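Mandelate racemase/muconate lactonizing protein (Alicyclobacillus acidocaldarius LAA1, PDB 3QLD) is of unknown specific function but belongs to the mandelate racemase/muconate lactonizing family of the enolase superfamily, with an N-terminal domain and a TIM-barrel domain. Local coordinates at residues A[246-251]-A[272-276]; A[167-172]-A[218-222]. All coordinates share one frame; numbering follows the deposited sequence.

Contact 1: residues A[246-251]-A[272-276]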
ATOM      1  N   ASP A 246       9.698  11.142  -4.078  1.00 23.98           N
ATOM      2  CA  ASP A 246       8.270  11.390  -4.376  1.00 23.83           C
ATOM      3  C   ASP A 246       7.585  10.113  -3.812  1.00 24.62           C
ATOM      4  O   ASP A 246       7.208  10.127  -2.645  1.00 24.84           O
ATOM      5  CB  ASP A 246       8.107  11.636  -5.888  1.00 24.86           C
ATOM      6  CG  ASP A 246       6.673  11.646  -6.388  1.00 27.42           C
ATOM      7  OD1 ASP A 246       5.737  11.601  -5.605  1.00 31.66           O
ATOM      8  OD2 ASP A 246       6.513  11.691  -7.616  1.00 32.96           O
ATOM      9  N   GLU A 247       7.500   9.060  -4.605  1.00 25.53           N
ATOM     10  CA  GLU A 247       6.624   7.892  -4.265  1.00 28.36           C
ATOM     11  C   GLU A 247       7.212   7.039  -3.147  1.00 28.49           C
ATOM     12  O   GLU A 247       6.483   6.346  -2.420  1.00 28.36           O
ATOM     13  CB  GLU A 247       6.176   7.092  -5.529  1.00 27.00           C
ATOM     14  CG  GLU A 247       7.284   6.291  -6.175  1.00 31.71           C
ATOM     15  CD  GLU A 247       8.010   7.093  -7.279  1.00 35.70           C
ATOM     16  OE1 GLU A 247       8.629   6.416  -8.110  1.00 36.79           O
ATOM     17  OE2 GLU A 247       7.941   8.370  -7.337  1.00 32.87           O
ATOM     18  N   SER A 248       8.522   7.184  -2.928  1.00 29.07           N
ATOM     19  CA  SER A 248       9.165   6.512  -1.790  1.00 29.32           C
ATOM     20  C   SER A 248       8.758   7.013  -0.445  1.00 29.86           C
ATOM     21  O   SER A 248       9.159   6.404   0.547  1.00 30.42           O
ATOM     22  CB  SER A 248      10.695   6.593  -1.893  1.00 28.75           C
ATOM     23  OG  SER A 248      11.170   5.802  -2.957  1.00 29.63           O
ATOM     24  N   VAL A 249       8.081   8.165  -0.397  1.00 28.72           N
ATOM     25  CA  VAL A 249       7.583   8.710   0.826  1.00 29.99           C
ATOM     26  C   VAL A 249       6.033   8.911   0.758  1.00 32.09           C
ATOM     27  O   VAL A 249       5.530   9.918   0.245  1.00 32.64           O
ATOM     28  CB  VAL A 249       8.242  10.030   1.143  1.00 31.00           C
ATOM     29  CG1 VAL A 249       7.492  10.671   2.324  1.00 29.08           C
ATOM     30  CG2 VAL A 249       9.806   9.792   1.526  1.00 28.18           C
ATOM     31  N   ARG A 250       5.319   7.967   1.349  1.00 34.81           N
ATOM     32  CA  ARG A 250       3.848   7.929   1.291  1.00 37.39           C
ATOM     33  C   ARG A 250       3.184   8.359   2.586  1.00 37.16           C
ATOM     34  O   ARG A 250       1.959   8.373   2.645  1.00 38.46           O
ATOM     35  CB  ARG A 250       3.345   6.489   1.024  1.00 37.95           C
ATOM     36  CG  ARG A 250       4.067   5.648  -0.006  1.00 43.97           C
ATOM     37  CD  ARG A 250       3.595   6.012  -1.425  1.00 49.02           C
ATOM     38  NE  ARG A 250       3.755   5.016  -2.519  1.00 53.27           N
ATOM     39  CZ  ARG A 250       4.690   4.051  -2.685  1.00 57.73           C
ATOM     40  NH1 ARG A 250       5.663   3.811  -1.792  1.00 57.57           N
ATOM     41  NH2 ARG A 250       4.647   3.300  -3.802  1.00 56.54           N
ATOM     42  N   SER A 251       3.952   8.593   3.640  1.00 35.90           N
ATOM     43  CA  SER A 251       3.403   8.886   4.960  1.00 36.19           C
ATOM     44  C   SER A 251       4.396   9.719   5.715  1.00 36.33           C
ATOM     45  O   SER A 251       5.582   9.730   5.378  1.00 35.10           O
ATOM     46  CB  SER A 251       3.182   7.611   5.771  1.00 35.19           C
ATOM     47  OG  SER A 251       4.421   7.025   6.199  1.00 34.05           O
ATOM     48  N   GLY A 272      -2.507  14.619  -2.053  1.00 26.09           N
ATOM     49  CA  GLY A 272      -3.319  13.401  -2.213  1.00 26.01           C
ATOM     50  C   GLY A 272      -2.504  12.158  -1.872  1.00 26.05           C
ATOM     51  O   GLY A 272      -2.967  11.268  -1.176  1.00 27.69           O
ATOM     52  N   ARG A 273      -1.251  12.117  -2.304  1.00 26.21           N
ATOM     53  CA  ARG A 273      -0.407  10.908  -2.065  1.00 26.76           C
ATOM     54  C   ARG A 273      -0.203  10.782  -0.542  1.00 26.46           C
ATOM     55  O   ARG A 273      -0.105   9.699   0.017  1.00 27.54           O
ATOM     56  CB  ARG A 273       0.953  11.110  -2.797  1.00 27.00           C
ATOM     57  CG  ARG A 273       1.888   9.859  -2.828  1.00 26.71           C
ATOM     58  CD  ARG A 273       3.372  10.165  -3.398  1.00 28.98           C
ATOM     59  NE  ARG A 273       4.214  10.798  -2.355  1.00 26.96           N
ATOM     60  CZ  ARG A 273       4.712  12.036  -2.411  1.00 32.93           C
ATOM     61  NH1 ARG A 273       4.518  12.800  -3.480  1.00 32.72           N
ATOM     62  NH2 ARG A 273       5.444  12.499  -1.382  1.00 34.46           N
ATOM     63  N   LEU A 274      -0.135  11.917   0.149  1.00 25.62           N
ATOM     64  CA  LEU A 274       0.162  11.900   1.599  1.00 25.46           C
ATOM     65  C   LEU A 274      -1.026  11.647   2.493  1.00 24.10           C
ATOM     66  O   LEU A 274      -0.865  11.350   3.666  1.00 23.38           O
ATOM     67  CB  LEU A 274       0.941  13.176   2.007  1.00 25.44           C
ATOM     68  CG  LEU A 274       2.337  13.245   1.423  1.00 27.87           C
ATOM     69  CD1 LEU A 274       2.875  14.677   1.636  1.00 27.22           C
ATOM     70  CD2 LEU A 274       3.180  12.196   2.191  1.00 29.47           C
ATOM     71  N   GLY A 275      -2.255  11.742   1.937  1.00 24.29           N
ATOM     72  CA  GLY A 275      -3.437  11.594   2.767  1.00 22.37           C
ATOM     73  C   GLY A 275      -4.229  12.876   3.055  1.00 24.43           C
ATOM     74  O   GLY A 275      -5.198  12.844   3.873  1.00 22.84           O
ATOM     75  N   GLY A 276      -3.888  13.964   2.377  1.00 23.23           N
ATOM     76  CA  GLY A 276      -4.723  15.160   2.478  1.00 24.14           C
ATOM     77  C   GLY A 276      -3.976  16.369   3.007  1.00 24.56           C
ATOM     78  O   GLY A 276      -2.724  16.377   3.122  1.00 24.45           O
TER
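Arg273 reaches across to Asp246 and Val249, joining two neighbouring strand-to-helix connections of the TIM barrel. Residues 246-251 follow strand 243-245 and open with a type I turn. Residues 272-276 end the short helix 271-274, which follows strand 266-269. CB of Arg273 points toward the loop. Its CG passes CD of Arg250 at 4.4 Å. CD of Arg273 lies 3.5 Å from OD1 of Asp246, with CA of Glu247 a little farther off. The chain bends here (chi3 79°), which turns the guanidinium so that one face lies over the carbonyl carbon of Asp246. NE and NH2 then grip one atom side-on. NE bonds to O of Val249 at 3.0 Å, and NH2 to the same oxygen at 3.1 Å. That oxygen lies in the guanidinium plane. NH2 approaches in the carbonyl plane, while NE stands above it. NH2 also bonds to O of Asn268. NH1 forms a salt bridge with OD1 of Asp246 at 2.7 Å, the planar groups 67° apart. OD1 also bonds to Tyr56 OH, and OD2 pairs with Lys270. Both charged groups therefore have several partners in a buried place. Leu274 covers the end of the turn, its CD2 3.8 Å from O of Val249.

Contact 2: residues A[167-172]-A[218-222]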
ATOM      1  N   ARG A 167      12.092  26.684 -13.746  1.00 34.43           N
ATOM      2  CA  ARG A 167      12.920  25.474 -13.503  1.00 32.55           C
ATOM      3  C   ARG A 167      12.760  24.588 -14.673  1.00 31.27           C
ATOM      4  O   ARG A 167      11.648  24.507 -15.248  1.00 31.14           O
ATOM      5  CB  ARG A 167      12.460  24.749 -12.244  1.00 32.40           C
ATOM      6  CG  ARG A 167      13.461  23.678 -11.721  1.00 32.45           C
ATOM      7  CD  ARG A 167      13.050  23.018 -10.394  1.00 31.29           C
ATOM      8  NE  ARG A 167      11.770  22.299 -10.536  1.00 30.63           N
ATOM      9  CZ  ARG A 167      10.960  22.080  -9.500  1.00 31.41           C
ATOM     10  NH1 ARG A 167      11.340  22.423  -8.284  1.00 28.56           N
ATOM     11  NH2 ARG A 167       9.795  21.454  -9.651  1.00 31.93           N
ATOM     12  N   VAL A 168      13.813  23.865 -15.034  1.00 28.25           N
ATOM     13  CA  VAL A 168      13.552  22.700 -15.871  1.00 29.07           C
ATOM     14  C   VAL A 168      13.914  21.413 -15.119  1.00 29.15           C
ATOM     15  O   VAL A 168      14.948  21.392 -14.410  1.00 26.79           O
ATOM     16  CB  VAL A 168      14.299  22.701 -17.257  1.00 28.95           C
ATOM     17  CG1 VAL A 168      13.744  23.839 -18.165  1.00 30.96           C
ATOM     18  CG2 VAL A 168      15.833  22.754 -17.095  1.00 27.35           C
ATOM     19  N   LYS A 169      13.119  20.348 -15.326  1.00 27.66           N
ATOM     20  CA  LYS A 169      13.448  19.013 -14.717  1.00 26.50           C
ATOM     21  C   LYS A 169      13.645  18.039 -15.853  1.00 27.77           C
ATOM     22  O   LYS A 169      12.714  17.738 -16.644  1.00 27.65           O
ATOM     23  CB  LYS A 169      12.360  18.545 -13.736  1.00 27.83           C
ATOM     24  CG  LYS A 169      12.645  17.158 -13.043  1.00 26.92           C
ATOM     25  CD  LYS A 169      11.727  16.926 -11.857  1.00 30.52           C
ATOM     26  CE  LYS A 169      10.228  17.074 -12.204  1.00 36.31           C
ATOM     27  NZ  LYS A 169       9.314  16.117 -11.465  1.00 36.70           N
ATOM     28  N   LEU A 170      14.867  17.566 -15.991  1.00 26.63           N
ATOM     29  CA  LEU A 170      15.238  16.697 -17.031  1.00 27.02           C
ATOM     30  C   LEU A 170      15.096  15.216 -16.636  1.00 28.40           C
ATOM     31  O   LEU A 170      15.636  14.789 -15.608  1.00 26.18           O
ATOM     32  CB  LEU A 170      16.714  16.902 -17.327  1.00 28.15           C
ATOM     33  CG  LEU A 170      17.141  18.347 -17.605  1.00 32.64           C
ATOM     34  CD1 LEU A 170      18.522  18.196 -18.218  1.00 31.90           C
ATOM     35  CD2 LEU A 170      16.156  18.918 -18.656  1.00 35.35           C
ATOM     36  N   LYS A 171      14.455  14.421 -17.506  1.00 26.71           N
ATOM     37  CA  LYS A 171      14.436  12.965 -17.304  1.00 28.17           C
ATOM     38  C   LYS A 171      15.792  12.419 -17.636  1.00 28.14           C
ATOM     39  O   LYS A 171      16.382  12.791 -18.647  1.00 30.18           O
ATOM     40  CB  LYS A 171      13.345  12.319 -18.177  1.00 28.55           C
ATOM     41  CG  LYS A 171      11.967  12.742 -17.757  1.00 32.76           C
ATOM     42  CD  LYS A 171      11.485  11.966 -16.506  1.00 39.65           C
ATOM     43  CE  LYS A 171      10.161  12.553 -15.974  1.00 43.46           C
ATOM     44  NZ  LYS A 171       9.268  11.485 -15.417  1.00 44.07           N
ATOM     45  N   ILE A 172      16.348  11.601 -16.738  1.00 26.64           N
ATOM     46  CA  ILE A 172      17.633  11.028 -16.936  1.00 24.78           C
ATOM     47  C   ILE A 172      17.647   9.504 -16.638  1.00 27.46           C
ATOM     48  O   ILE A 172      16.744   8.998 -15.941  1.00 25.71           O
ATOM     49  CB  ILE A 172      18.718  11.707 -16.059  1.00 26.74           C
ATOM     50  CG1 ILE A 172      18.408  11.514 -14.561  1.00 23.35           C
ATOM     51  CG2 ILE A 172      18.874  13.190 -16.516  1.00 24.21           C
ATOM     52  CD1 ILE A 172      19.673  11.751 -13.669  1.00 21.97           C
ATOM     53  N   GLN A 218      19.340  21.186  -8.537  1.00 22.82           N
ATOM     54  CA  GLN A 218      18.553  21.435  -7.363  1.00 24.97           C
ATOM     55  C   GLN A 218      18.279  20.119  -6.575  1.00 24.42           C
ATOM     56  O   GLN A 218      18.234  20.132  -5.341  1.00 24.37           O
ATOM     57  CB  GLN A 218      17.256  22.090  -7.808  1.00 25.12           C
ATOM     58  CG  GLN A 218      16.449  22.665  -6.700  1.00 30.99           C
ATOM     59  CD  GLN A 218      15.201  23.339  -7.232  1.00 34.56           C
ATOM     60  OE1 GLN A 218      14.153  22.691  -7.408  1.00 32.85           O
ATOM     61  NE2 GLN A 218      15.320  24.612  -7.563  1.00 31.43           N
ATOM     62  N   PHE A 219      18.116  19.025  -7.321  1.00 24.05           N
ATOM     63  CA  PHE A 219      17.936  17.649  -6.742  1.00 21.46           C
ATOM     64  C   PHE A 219      17.972  16.633  -7.900  1.00 22.40           C
ATOM     65  O   PHE A 219      17.897  17.015  -9.087  1.00 22.23           O
ATOM     66  CB  PHE A 219      16.594  17.517  -5.964  1.00 20.98           C
ATOM     67  CG  PHE A 219      15.360  17.908  -6.790  1.00 18.42           C
ATOM     68  CD1 PHE A 219      14.786  16.997  -7.689  1.00 19.82           C
ATOM     69  CD2 PHE A 219      14.760  19.158  -6.605  1.00 25.03           C
ATOM     70  CE1 PHE A 219      13.667  17.373  -8.470  1.00 21.16           C
ATOM     71  CE2 PHE A 219      13.609  19.538  -7.352  1.00 28.01           C
ATOM     72  CZ  PHE A 219      13.074  18.610  -8.260  1.00 21.96           C
ATOM     73  N   ILE A 220      18.126  15.343  -7.519  1.00 22.10           N
ATOM     74  CA  ILE A 220      17.996  14.183  -8.411  1.00 22.26           C
ATOM     75  C   ILE A 220      16.823  13.439  -7.757  1.00 22.56           C
ATOM     76  O   ILE A 220      16.922  13.081  -6.588  1.00 19.79           O
ATOM     77  CB  ILE A 220      19.265  13.316  -8.473  1.00 22.79           C
ATOM     78  CG1 ILE A 220      20.434  14.120  -9.119  1.00 25.69           C
ATOM     79  CG2 ILE A 220      18.979  11.944  -9.286  1.00 20.06           C
ATOM     80  CD1 ILE A 220      21.749  13.435  -9.000  1.00 26.37           C
ATOM     81  N   GLU A 221      15.711  13.250  -8.506  1.00 21.23           N
ATOM     82  CA  GLU A 221      14.529  12.623  -7.930  1.00 22.73           C
ATOM     83  C   GLU A 221      14.551  11.099  -8.157  1.00 20.59           C
ATOM     84  O   GLU A 221      14.918  10.640  -9.241  1.00 23.14           O
ATOM     85  CB  GLU A 221      13.310  13.198  -8.666  1.00 24.10           C
ATOM     86  CG  GLU A 221      11.958  12.840  -8.012  1.00 26.65           C
ATOM     87  CD  GLU A 221      10.848  13.702  -8.587  1.00 29.61           C
ATOM     88  OE1 GLU A 221      11.057  14.338  -9.643  1.00 34.13           O
ATOM     89  OE2 GLU A 221       9.787  13.754  -7.989  1.00 32.23           O
ATOM     90  N   GLN A 222      14.192  10.343  -7.117  1.00 20.43           N
ATOM     91  CA  GLN A 222      13.999   8.854  -7.218  1.00 20.43           C
ATOM     92  C   GLN A 222      15.102   8.135  -7.976  1.00 20.21           C
ATOM     93  O   GLN A 222      14.875   7.473  -8.977  1.00 20.67           O
ATOM     94  CB  GLN A 222      12.596   8.605  -7.823  1.00 20.31           C
ATOM     95  CG  GLN A 222      11.403   9.028  -6.875  1.00 22.47           C
ATOM     96  CD  GLN A 222      11.141   8.149  -5.627  1.00 25.23           C
ATOM     97  OE1 GLN A 222      10.697   8.657  -4.586  1.00 26.19           O
ATOM     98  NE2 GLN A 222      11.447   6.847  -5.706  1.00 25.60           N
TER
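Arg167 and Lys169 meet Gln218, Phe219 and Glu221 inside the TIM barrel. Strands 167-171 and 220-221 are not neighbours in the sheet; strand 192-196 runs between them. Side chains alone therefore make the contact. The tight part centres on Phe219. Its CG sits between the backbone N and the carbonyl carbon (chi1 54°), which stands the ring up against both basic chains. The ring edge faces them. CE2 lies 3.8 Å from NH1 of Arg167, and CE1 lies 3.9 Å from CD of Lys169. The guanidinium turns a face to this edge, with the planes 80° apart. Trp295 stacks on Phe219 and makes a cation-pi contact with Arg167. Lys169 NZ forms a salt bridge with OE1 of Glu221 at 3.1 Å, on its syn lone pair. Glu221 OE2 is bonded to Asn268.

Gln218 is partly exposed, at the more open end, yet its bond is close: OE1 accepts from NH1 of Arg167 at 3.0 Å. NH1 lies in the carbonyl plane, though OE1 is tilted from the guanidinium plane. The loose part is Ile172, which also rests on Ala195 of the intervening strand and only brushes Ile220 (CD1 to CG2, 4.4 Å). Asp323 ties the basic pair together: OD1 takes Arg167 NH2 and OD2 takes Lys169 NZ. The buried basic groups thus have acidic partners close by, which probably fixes their positions within the barrel.

How the contacts relate
Both contacts are buried in the same barrel domain, and their centres are about 19 Å apart. Contact 1 lies nearer the centre of the chain and joins connections that follow two strands. Contact 2 joins two strands across a third. Their chemistry differs accordingly. In contact 1 one arginine holds mainly a backbone carbonyl and a carboxylate. In contact 2 side chains meet side chains, with an aromatic ring between the polar pairs. The two touch through Gln222: its OE1 lies 2.7 Å from N of Asp246, and its NE2 lies 3.0 Å from OG of Ser248, both probable hydrogen bonds. Asn268 serves contact 1 with its backbone O and contact 2 with its side-chain ND2.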